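Acetyltransferase, GNAT family (Streptococcus pneumoniae, PDB 2I79) probably transfers the acetyl group of acetyl coenzyme A, which it binds, to the amino group of an acceptor substrate, as in other GNAT-family N-acetyltransferases. Local coordinates at residues A[22-25]-A[26-30]; A[40-43]-A[44-47]; A[116-119]-A[120-123]; A[136-139]-A[140-144]. All coordinates share one frame; numbering follows the deposited sequence.

The four contacts are local and show how helix ends are fixed by their own sequence neighbours. From the N terminus, interaction 1 turns the chain out of helix 15-26 and interaction 2 starts helix 43-55, so the pair brackets the connection between these helices. They touch through Leu22 CD1 and Met46 CE, 3.7 Å apart. Interaction 3 leads from helix 103-117 towards strand 123-129, and interaction 4 ends helix 133-141 ahead of strand 145-156; their nearest atoms are about 7 Å apart. All four lie in series, none nesting or crossing. Together they join helices to the connections and central sheet of the GNAT fold, with interaction 4 gripping acetyl coenzyme A.

Interaction 1 of 4, residues A[22-25]-A[26-30]; sequences LNRV and SLETD
Ser26 is tied twice to the C-terminal part of helix 15-26. Its N donates to Leu22 O at 3.0 Å, while OG, lying between its own backbone N and carbonyl carbon (chi1 79°), folds back to donate to Asn23 O at 2.9 Å. At Leu27 the spacing tightens: the amide bonds to Arg24 O, three residues back, and the side chain rests its CG against Asn23 O. Glu28 repeats the short step, its N donating to Val25 O at 3.1 Å, and sends an extended chain back along the helix. One carboxylate oxygen, OE2, stands 3.5 Å from Arg24 NH1. The planes of the two groups are almost perpendicular (88°) and no N-H points at the oxygen, so this salt bridge acts through charge alone. The other oxygen, OE1, passes Val25 CG1 at 3.7 Å and accepts a hydrogen bond from Lys96 N, which fixes the carboxylate from outside. Thr29 is joined through a water that donates to Val25 O at 2.8 Å and also bonds to Thr29 OG1. The backbone is extended at Thr29, whose side chain touches the coenzyme. The Leu22 side of the helix faces helix 43-55, Glu28 reaches the loop after strand 87-94, and Asp30 O accepts from Gln129 at the end of strand 123-129.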
loop_
_atom_site.group_PDB
_atom_site.type_symbol
_atom_site.label_atom_id
_atom_site.label_comp_id
_atom_site.label_asym_id
_atom_site.label_seq_id
_atom_site.Cartn_x
_atom_site.Cartn_y
_atom_site.Cartn_z
ATOM N N LEU A 22 17.608 0.395 11.324
ATOM C CA LEU A 22 16.281 0.954 11.062
ATOM C C LEU A 22 15.753 1.644 12.311
ATOM O O LEU A 22 15.107 2.647 12.224
ATOM C CB LEU A 22 15.326 -0.103 10.532
ATOM C CG LEU A 22 15.606 -0.519 9.080
ATOM C CD1 LEU A 22 15.019 -1.896 8.775
ATOM C CD2 LEU A 22 15.077 0.554 8.083
ATOM N N ASN A 23 16.083 1.113 13.475
ATOM C CA ASN A 23 15.748 1.773 14.740
ATOM C C ASN A 23 16.486 3.102 14.887
ATOM O O ASN A 23 15.907 4.100 15.351
ATOM C CB ASN A 23 16.063 0.858 15.927
ATOM C CG ASN A 23 14.994 -0.185 16.173
ATOM O OD1 ASN A 23 15.268 -1.320 16.632
ATOM N ND2 ASN A 23 13.770 0.186 15.894
ATOM N N ARG A 24 17.729 3.125 14.439
ATOM C CA ARG A 24 18.498 4.384 14.466
ATOM C C ARG A 24 17.843 5.452 13.607
ATOM O O ARG A 24 17.537 6.513 14.097
ATOM C CB ARG A 24 19.958 4.177 14.045
ATOM C CG ARG A 24 20.735 5.496 13.891
ATOM C CD ARG A 24 22.246 5.284 13.765
ATOM N NE ARG A 24 22.705 4.892 12.406
ATOM C CZ ARG A 24 23.384 5.649 11.520
ATOM N NH1 ARG A 24 23.753 6.917 11.748
ATOM N NH2 ARG A 24 23.728 5.108 10.369
ATOM N N VAL A 25 17.585 5.160 12.337
ATOM C CA VAL A 25 17.049 6.177 11.425
ATOM C C VAL A 25 15.606 6.566 11.752
ATOM O O VAL A 25 15.178 7.666 11.483
ATOM C CB VAL A 25 17.201 5.754 9.930
ATOM C CG1 VAL A 25 18.661 5.585 9.589
ATOM C CG2 VAL A 25 16.414 4.462 9.632
ATOM N N SER A 26 14.857 5.679 12.383
ATOM C CA SER A 26 13.464 5.994 12.757
ATOM C C SER A 26 13.373 7.185 13.780
ATOM O O SER A 26 12.316 7.828 13.912
ATOM C CB SER A 26 12.768 4.724 13.280
ATOM O OG SER A 26 13.160 4.510 14.584
ATOM N N LEU A 27 14.508 7.479 14.437
ATOM C CA LEU A 27 14.659 8.509 15.437
ATOM C C LEU A 27 15.275 9.798 14.881
ATOM O O LEU A 27 15.265 10.834 15.559
ATOM C CB LEU A 27 15.600 8.008 16.533
ATOM C CG LEU A 27 15.175 6.777 17.317
ATOM C CD1 LEU A 27 16.317 6.347 18.184
ATOM C CD2 LEU A 27 13.934 7.073 18.136
ATOM N N GLU A 28 15.809 9.732 13.664
ATOM C CA GLU A 28 16.525 10.856 13.063
ATOM C C GLU A 28 15.586 11.842 12.376
ATOM O O GLU A 28 15.855 13.033 12.391
ATOM C CB GLU A 28 17.568 10.362 12.054
ATOM C CG GLU A 28 18.686 9.633 12.720
ATOM C CD GLU A 28 19.748 9.130 11.756
ATOM O OE1 GLU A 28 19.500 9.077 10.534
ATOM O OE2 GLU A 28 20.836 8.754 12.240
ATOM N N THR A 29 14.498 11.364 11.766
ATOM C CA THR A 29 13.552 12.266 11.108
ATOM C C THR A 29 12.159 11.771 11.327
ATOM O O THR A 29 11.938 10.593 11.757
ATOM C CB THR A 29 13.773 12.351 9.564
ATOM O OG1 THR A 29 13.243 11.191 8.925
ATOM C CG2 THR A 29 15.260 12.502 9.169
ATOM N N ASP A 30 11.193 12.619 10.999
ATOM C CA ASP A 30 9.802 12.160 10.869
ATOM C C ASP A 30 9.302 12.238 9.400
ATOM O O ASP A 30 8.116 12.439 9.147
ATOM C CB ASP A 30 8.892 12.908 11.862
ATOM C CG ASP A 30 8.997 14.417 11.747
ATOM O OD1 ASP A 30 9.792 14.927 10.914
ATOM O OD2 ASP A 30 8.248 15.098 12.494
HETATM O O HOH W 1 15.162 9.005 8.972
#

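Interaction 2 of 4, residues A[40-43]-A[44-47]; sequences LLTS and EEME
Thr42 and Glu45 bring their CA atoms within 5.2 Å as the extended chain at Leu41 and Thr42 turns into the first coil of helix 43-55. The result is a capping box, with Thr42 as the N-cap and each residue's side chain bonding to the other's backbone amide. Thr42 OG1 accepts from Glu45 N at 3.0 Å in a nearly straight bond (171°); the hydroxyl is brought there by a chi1 of 63°, which sets it between the backbone N and the carbonyl carbon. In return, Glu45 OE1 accepts from Thr42 N at 3.1 Å, met on the anti side of the carboxylate and somewhat out of its plane. The Glu45 chain is extended beyond CG, crossing beside Thr42 with its CG close to OG1. Each side chain thus supplies an acceptor for an amide at the helix start, and the negative carboxylate probably also interacts favourably with the positive end of the helix dipole. Regular helical bonding begins at once, Met46 N donating to Thr42 O and Glu47 N to Ser43 O. Ahead of the cap, Leu41 divides its two methyl groups: CD2 lies 3.5 Å from Glu45 OE1, while CD1 faces the methionine. Met46, bent at chi2 and chi3, packs on Leu18 and Val19 of helix 15-26, thereby joining the two helices. Its side chain meets that of Leu41 at about a right angle, CE lying 4.0 Å from Leu41 CD1.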
loop_
_atom_site.group_PDB
_atom_site.type_symbol
_atom_site.label_atom_id
_atom_site.label_comp_id
_atom_site.label_asym_id
_atom_site.label_seq_id
_atom_site.Cartn_x
_atom_site.Cartn_y
_atom_site.Cartn_z
ATOM N N LEU A 40 9.864 -2.158 15.163
ATOM C CA LEU A 40 8.865 -3.068 15.751
ATOM C C LEU A 40 9.029 -4.564 15.323
ATOM O O LEU A 40 8.068 -5.350 15.327
ATOM C CB LEU A 40 7.449 -2.551 15.474
ATOM C CG LEU A 40 7.196 -1.152 16.047
ATOM C CD1 LEU A 40 5.927 -0.548 15.477
ATOM C CD2 LEU A 40 7.171 -1.178 17.584
ATOM N N LEU A 41 10.259 -4.928 14.968
ATOM C CA LEU A 41 10.606 -6.263 14.509
ATOM C C LEU A 41 11.835 -6.705 15.273
ATOM O O LEU A 41 12.796 -5.955 15.393
ATOM C CB LEU A 41 10.929 -6.253 13.016
ATOM C CG LEU A 41 9.816 -6.208 11.973
ATOM C CD1 LEU A 41 10.431 -6.224 10.570
ATOM C CD2 LEU A 41 8.848 -7.361 12.120
ATOM N N THR A 42 11.801 -7.922 15.800
ATOM C CA THR A 42 12.966 -8.531 16.426
ATOM C C THR A 42 13.949 -8.980 15.325
ATOM O O THR A 42 13.562 -9.109 14.155
ATOM C CB THR A 42 12.552 -9.805 17.203
ATOM O OG1 THR A 42 12.042 -10.735 16.252
ATOM C CG2 THR A 42 11.497 -9.490 18.231
ATOM N N SER A 43 15.192 -9.264 15.706
ATOM C CA SER A 43 16.183 -9.767 14.751
ATOM C C SER A 43 15.675 -11.031 14.057
ATOM O O SER A 43 15.912 -11.246 12.862
ATOM C CB SER A 43 17.523 -10.057 15.437
ATOM O OG SER A 43 18.138 -8.863 15.896
ATOM N N GLU A 44 14.943 -11.851 14.814
ATOM C CA GLU A 44 14.413 -13.132 14.326
ATOM C C GLU A 44 13.341 -12.918 13.267
ATOM O O GLU A 44 13.397 -13.525 12.176
ATOM C CB GLU A 44 13.908 -13.963 15.514
ATOM C CG GLU A 44 15.062 -14.379 16.511
ATOM C CD GLU A 44 15.727 -13.211 17.337
ATOM O OE1 GLU A 44 15.060 -12.185 17.685
ATOM O OE2 GLU A 44 16.947 -13.346 17.663
ATOM N N GLU A 45 12.417 -11.997 13.545
ATOM C CA GLU A 45 11.429 -11.578 12.557
ATOM C C GLU A 45 12.016 -10.920 11.301
ATOM O O GLU A 45 11.467 -11.067 10.197
ATOM C CB GLU A 45 10.422 -10.612 13.199
ATOM C CG GLU A 45 9.461 -11.278 14.205
ATOM C CD GLU A 45 8.566 -10.271 14.909
ATOM O OE1 GLU A 45 9.007 -9.108 15.108
ATOM O OE2 GLU A 45 7.412 -10.636 15.253
ATOM N N MET A 46 13.115 -10.177 11.451
ATOM C CA MET A 46 13.733 -9.575 10.278
ATOM C C MET A 46 14.322 -10.654 9.364
ATOM O O MET A 46 14.293 -10.519 8.151
ATOM C CB MET A 46 14.792 -8.544 10.657
ATOM C CG MET A 46 15.449 -7.894 9.441
ATOM S SD MET A 46 14.349 -6.828 8.462
ATOM C CE MET A 46 14.193 -5.442 9.577
ATOM N N GLU A 47 14.870 -11.698 9.969
ATOM C CA GLU A 47 15.496 -12.807 9.241
ATOM C C GLU A 47 14.486 -13.466 8.255
ATOM O O GLU A 47 14.827 -13.781 7.112
ATOM C CB GLU A 47 16.065 -13.794 10.265
ATOM C CG GLU A 47 17.274 -14.602 9.828
ATOM C CD GLU A 47 18.033 -15.281 10.998
ATOM O OE1 GLU A 47 18.113 -14.734 12.133
ATOM O OE2 GLU A 47 18.596 -16.365 10.752
#

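Interaction 3 of 4, residues A[116-119]-A[120-123]; sequences QASG and ILRR
The flat groups that link Ser118 to Ile120 and Leu121 are peptide units, not rings: those of Gly119-Ile120 and Ile120-Leu121 both turn their N-H towards Ser118 OG. That oxygen meets the Gly119-Ile120 unit at its N-H edge, nearly in plane, while Ile120 CG1 lies over one face, 3.5 Å from Gly119 C and as far from Ser118 O. Ile120 N and Leu121 N each lie 3.2 Å from Ser118 OG, and both bonds are nearly straight, at 167° and 172°. A side-chain torsion and a backbone angle go with this turn. Ser118 carries OG between its own N and carbonyl carbon, back over the helix end, where the hydroxyl also donates to Ala115 O; Gly119, with a positive phi of 76°, then turns the chain away from the helical path. A water sits inside the bend, 2.7 Å from Leu121 O and 3.0 Å from Gln116 O, and accepts a weak bond from Gly119 N. Leu121 packs back on Trp114 and Ala115 of helix 103-117, while Ile120 rests on Asp57, Asn58 and Arg85. From here the chain enters strand 123-129, where Arg123 pairs with Glu147 and its NE also donates to Glu151 O of the second subunit. Three hydrogen bonds therefore meet on one serine hydroxyl, which gives one proton and receives two. Such a grip fixes the rotation of the side chain and gives two amides just beyond the helix an acceptor, so that this one oxygen holds the exit turn against the helix.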
loop_
_atom_site.group_PDB
_atom_site.type_symbol
_atom_site.label_atom_id
_atom_site.label_comp_id
_atom_site.label_asym_id
_atom_site.label_seq_id
_atom_site.Cartn_x
_atom_site.Cartn_y
_atom_site.Cartn_z
ATOM N N GLN A 116 14.948 -2.982 -13.511
ATOM C CA GLN A 116 15.048 -3.148 -14.965
ATOM C C GLN A 116 15.420 -4.577 -15.379
ATOM O O GLN A 116 14.789 -5.162 -16.264
ATOM C CB GLN A 116 16.066 -2.141 -15.544
ATOM C CG GLN A 116 15.577 -0.686 -15.521
ATOM C CD GLN A 116 16.669 0.359 -15.783
ATOM O OE1 GLN A 116 17.871 0.088 -15.672
ATOM N NE2 GLN A 116 16.246 1.568 -16.112
ATOM N N ALA A 117 16.416 -5.160 -14.727
ATOM C CA ALA A 117 16.885 -6.478 -15.118
ATOM C C ALA A 117 15.907 -7.611 -14.747
ATOM O O ALA A 117 15.908 -8.668 -15.388
ATOM C CB ALA A 117 18.261 -6.733 -14.525
ATOM N N SER A 118 15.069 -7.391 -13.732
ATOM C CA SER A 118 14.207 -8.442 -13.180
ATOM C C SER A 118 13.258 -9.076 -14.199
ATOM O O SER A 118 12.850 -10.237 -14.034
ATOM C CB SER A 118 13.388 -7.907 -12.002
ATOM O OG SER A 118 12.332 -7.077 -12.455
ATOM N N GLY A 119 12.874 -8.315 -15.219
ATOM C CA GLY A 119 11.941 -8.805 -16.231
ATOM C C GLY A 119 10.491 -8.842 -15.777
ATOM O O GLY A 119 9.622 -9.277 -16.528
ATOM N N ILE A 120 10.224 -8.368 -14.560
ATOM C CA ILE A 120 8.881 -8.423 -13.965
ATOM C C ILE A 120 8.407 -7.004 -13.641
ATOM O O ILE A 120 7.286 -6.625 -13.971
ATOM C CB ILE A 120 8.864 -9.287 -12.688
ATOM C CG1 ILE A 120 9.513 -10.658 -12.961
ATOM C CG2 ILE A 120 7.411 -9.474 -12.153
ATOM C CD1 ILE A 120 9.918 -11.458 -11.704
ATOM N N LEU A 121 9.263 -6.216 -12.990
ATOM C CA LEU A 121 8.861 -4.875 -12.608
ATOM C C LEU A 121 8.876 -4.020 -13.854
ATOM O O LEU A 121 9.848 -4.054 -14.637
ATOM C CB LEU A 121 9.755 -4.306 -11.504
ATOM C CG LEU A 121 9.717 -5.063 -10.168
ATOM C CD1 LEU A 121 10.774 -4.537 -9.248
ATOM C CD2 LEU A 121 8.315 -5.050 -9.474
ATOM N N ARG A 122 7.756 -3.315 -14.058
ATOM C CA ARG A 122 7.600 -2.316 -15.107
ATOM C C ARG A 122 7.212 -0.927 -14.555
ATOM O O ARG A 122 6.928 0.001 -15.307
ATOM C CB ARG A 122 6.535 -2.786 -16.095
ATOM C CG ARG A 122 6.805 -4.163 -16.717
ATOM C CD ARG A 122 8.128 -4.249 -17.498
ATOM N NE ARG A 122 8.196 -3.247 -18.563
ATOM C CZ ARG A 122 7.507 -3.315 -19.702
ATOM N NH1 ARG A 122 6.718 -4.352 -19.961
ATOM N NH2 ARG A 122 7.609 -2.345 -20.598
ATOM N N ARG A 123 7.188 -0.788 -13.244
ATOM C CA ARG A 123 6.871 0.480 -12.593
ATOM C C ARG A 123 7.451 0.494 -11.170
ATOM O O ARG A 123 7.389 -0.526 -10.448
ATOM C CB ARG A 123 5.350 0.729 -12.568
ATOM C CG ARG A 123 4.925 1.798 -11.542
ATOM C CD ARG A 123 3.418 2.022 -11.415
ATOM N NE ARG A 123 3.199 3.236 -12.075
ATOM C CZ ARG A 123 3.100 4.454 -11.539
ATOM N NH1 ARG A 123 3.013 4.702 -10.251
ATOM N NH2 ARG A 123 2.980 5.440 -12.382
HETATM O O HOH W 2 11.851 -5.453 -15.718
#

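Interaction 4 of 4, residues A[136-139]-A[140-144]; sequences VHLY and QKHGF. With ACO (acetyl coenzyme *a), chain G.
Tyr139 and Phe144 lie side by side and point the same way, yet their rings are turned 75° apart in an edge-to-face stack. The tyrosine presents its edge: CD1 stands 3.8 Å above the phenylalanine plane, over its centre. Phe144 is brought there by a Schellman motif that ends helix 133-141, in which Gly143, with positive phi, lets Phe144 N return to Tyr139 O and Gly143 N to Gln140 O. Tyr139 O also receives His142 N, from the opposite face of its carbonyl plane. The His142 ring is turned so that ND1 donates to Leu138 O at 3.2 Å, with the acceptor in the ring plane. The Tyr139 and Phe144 rings pack on strands 87-94, 123-129 and 160-170. His137, its CG anti to the backbone N (chi1 172°), directs NE2 at coenzyme phosphate oxygen O8A (2.8 Å), and Lys141 NZ makes a weak bond to O9A beside a stronger one to Ser105. Tyr139 OH donates to the acetyl oxygen O of the coenzyme at a short 2.5 Å. The stack with Phe144 probably helps hold the ring, and the hydroxyl's position is consistent with orienting the thioester carbonyl and drawing electron density towards its oxygen.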
loop_
_atom_site.group_PDB
_atom_site.type_symbol
_atom_site.label_atom_id
_atom_site.label_comp_id
_atom_site.label_asym_id
_atom_site.label_seq_id
_atom_site.Cartn_x
_atom_site.Cartn_y
_atom_site.Cartn_z
ATOM N N VAL A 136 12.342 14.714 -2.633
ATOM C CA VAL A 136 11.594 15.011 -3.841
ATOM C C VAL A 136 12.605 15.257 -4.947
ATOM O O VAL A 136 12.452 14.783 -6.062
ATOM C CB VAL A 136 10.571 16.184 -3.654
ATOM C CG1 VAL A 136 10.041 16.664 -5.001
ATOM C CG2 VAL A 136 9.383 15.753 -2.771
ATOM N N HIS A 137 13.683 15.948 -4.599
ATOM C CA HIS A 137 14.780 16.197 -5.533
ATOM C C HIS A 137 15.534 14.929 -5.984
ATOM O O HIS A 137 15.859 14.763 -7.183
ATOM C CB HIS A 137 15.782 17.167 -4.922
ATOM C CG HIS A 137 17.017 17.321 -5.739
ATOM N ND1 HIS A 137 17.083 18.163 -6.827
ATOM C CD2 HIS A 137 18.219 16.708 -5.661
ATOM C CE1 HIS A 137 18.285 18.080 -7.370
ATOM N NE2 HIS A 137 18.989 17.194 -6.687
ATOM N N LEU A 138 15.855 14.075 -5.016
ATOM C CA LEU A 138 16.633 12.888 -5.293
ATOM C C LEU A 138 15.857 12.058 -6.301
ATOM O O LEU A 138 16.400 11.661 -7.321
ATOM C CB LEU A 138 16.917 12.080 -4.006
ATOM C CG LEU A 138 17.602 10.697 -4.191
ATOM C CD1 LEU A 138 19.071 10.810 -4.598
ATOM C CD2 LEU A 138 17.457 9.847 -2.970
ATOM N N TYR A 139 14.586 11.806 -6.017
ATOM C CA TYR A 139 13.774 10.988 -6.902
ATOM C C TYR A 139 13.600 11.595 -8.319
ATOM O O TYR A 139 13.711 10.861 -9.319
ATOM C CB TYR A 139 12.446 10.646 -6.232
ATOM C CG TYR A 139 12.590 9.563 -5.180
ATOM C CD1 TYR A 139 12.779 8.230 -5.556
ATOM C CD2 TYR A 139 12.521 9.849 -3.827
ATOM C CE1 TYR A 139 12.882 7.204 -4.609
ATOM C CE2 TYR A 139 12.640 8.827 -2.856
ATOM C CZ TYR A 139 12.823 7.508 -3.264
ATOM O OH TYR A 139 12.931 6.469 -2.344
ATOM N N GLN A 140 13.363 12.909 -8.407
ATOM C CA GLN A 140 13.266 13.585 -9.720
ATOM C C GLN A 140 14.543 13.367 -10.526
ATOM O O GLN A 140 14.499 13.078 -11.708
ATOM C CB GLN A 140 12.986 15.083 -9.558
ATOM C CG GLN A 140 11.582 15.385 -9.020
ATOM C CD GLN A 140 11.217 16.871 -9.096
ATOM O OE1 GLN A 140 11.570 17.681 -8.223
ATOM N NE2 GLN A 140 10.510 17.231 -10.154
ATOM N N LYS A 141 15.687 13.494 -9.869
ATOM C CA LYS A 141 16.967 13.244 -10.517
ATOM C C LYS A 141 17.024 11.884 -11.238
ATOM O O LYS A 141 17.674 11.756 -12.267
ATOM C CB LYS A 141 18.091 13.347 -9.477
ATOM C CG LYS A 141 19.533 13.212 -9.998
ATOM C CD LYS A 141 20.531 13.486 -8.820
ATOM C CE LYS A 141 21.772 12.538 -8.813
ATOM N NZ LYS A 141 22.647 12.697 -7.568
ATOM N N HIS A 142 16.345 10.870 -10.702
ATOM C CA HIS A 142 16.452 9.533 -11.262
ATOM C C HIS A 142 15.256 9.168 -12.084
ATOM O O HIS A 142 14.988 7.983 -12.273
ATOM C CB HIS A 142 16.700 8.503 -10.152
ATOM C CG HIS A 142 18.063 8.609 -9.554
ATOM N ND1 HIS A 142 18.364 9.507 -8.554
ATOM C CD2 HIS A 142 19.221 7.971 -9.851
ATOM C CE1 HIS A 142 19.647 9.416 -8.256
ATOM N NE2 HIS A 142 20.194 8.498 -9.035
ATOM N N GLY A 143 14.518 10.169 -12.552
ATOM C CA GLY A 143 13.447 9.936 -13.527
ATOM C C GLY A 143 12.059 9.713 -12.958
ATOM O O GLY A 143 11.146 9.389 -13.684
ATOM N N PHE A 144 11.887 9.923 -11.661
ATOM C CA PHE A 144 10.569 9.859 -11.056
ATOM C C PHE A 144 9.834 11.174 -11.273
ATOM O O PHE A 144 10.394 12.222 -11.066
ATOM C CB PHE A 144 10.676 9.588 -9.562
ATOM C CG PHE A 144 10.992 8.157 -9.225
ATOM C CD1 PHE A 144 9.998 7.291 -8.772
ATOM C CD2 PHE A 144 12.286 7.677 -9.354
ATOM C CE1 PHE A 144 10.284 5.990 -8.459
ATOM C CE2 PHE A 144 12.569 6.379 -9.067
ATOM C CZ PHE A 144 11.561 5.520 -8.606
HETATM N N1A ACO G . 16.224 20.616 -0.959
HETATM C C2A ACO G . 16.601 20.178 -2.180
HETATM N N3A ACO G . 17.652 19.357 -2.366
HETATM C C4A ACO G . 18.385 18.920 -1.323
HETATM C C5A ACO G . 18.033 19.334 0.033
HETATM C C6A ACO G . 16.872 20.226 0.164
HETATM N N6A ACO G . 16.488 20.654 1.386
HETATM N N7A ACO G . 18.917 18.768 0.857
HETATM C C8A ACO G . 19.768 18.037 0.074
HETATM N N9A ACO G . 19.445 18.138 -1.227
HETATM C C1B ACO G . 20.043 17.525 -2.447
HETATM C C2B ACO G . 21.555 17.409 -2.560
HETATM O O2B ACO G . 22.145 18.596 -3.096
HETATM C C3B ACO G . 21.670 16.268 -3.539
HETATM O O3B ACO G . 21.352 16.624 -4.872
HETATM P P3B ACO G . 22.435 16.778 -6.040
HETATM O O7A ACO G . 23.023 18.086 -5.537
HETATM O O8A ACO G . 21.676 16.853 -7.343
HETATM O O9A ACO G . 23.321 15.559 -5.982
HETATM C C4B ACO G . 20.520 15.357 -3.136
HETATM O O4B ACO G . 19.521 16.206 -2.585
HETATM C C5B ACO G . 20.995 14.301 -2.146
HETATM O O5B ACO G . 21.513 13.229 -2.943
HETATM P P1A ACO G . 22.366 12.076 -2.218
HETATM O O1A ACO G . 23.423 12.687 -1.337
HETATM O O2A ACO G . 22.714 11.086 -3.311
HETATM O O3A ACO G . 21.245 11.516 -1.192
HETATM P P2A ACO G . 21.381 11.226 0.414
HETATM O O4A ACO G . 21.391 12.471 1.308
HETATM O O5A ACO G . 22.485 10.202 0.522
HETATM O O6A ACO G . 19.922 10.508 0.567
HETATM C CBP ACO G . 17.666 10.787 1.472
HETATM C CCP ACO G . 18.720 11.266 0.492
HETATM C CDP ACO G . 16.383 11.591 1.214
HETATM C CEP ACO G . 17.456 9.281 1.248
HETATM C CAP ACO G . 18.150 11.038 2.904
HETATM O OAP ACO G . 18.254 12.453 3.189
HETATM C C9P ACO G . 17.246 10.360 3.921
HETATM O O9P ACO G . 17.415 9.187 4.193
HETATM N N8P ACO G . 16.306 11.099 4.499
HETATM C C7P ACO G . 15.381 10.621 5.533
HETATM C C6P ACO G . 14.462 9.489 5.075
HETATM C C5P ACO G . 13.705 9.870 3.834
HETATM O O5P ACO G . 13.082 10.912 3.815
HETATM N N4P ACO G . 13.767 9.034 2.806
HETATM C C3P ACO G . 13.080 9.257 1.544
HETATM C C2P ACO G . 11.573 9.055 1.629
HETATM S S1P ACO G . 11.228 7.360 2.007
HETATM C C ACO G . 10.900 6.490 0.674
HETATM O O ACO G . 11.863 6.388 -0.050
HETATM C CH3 ACO G . 9.508 5.923 0.467
#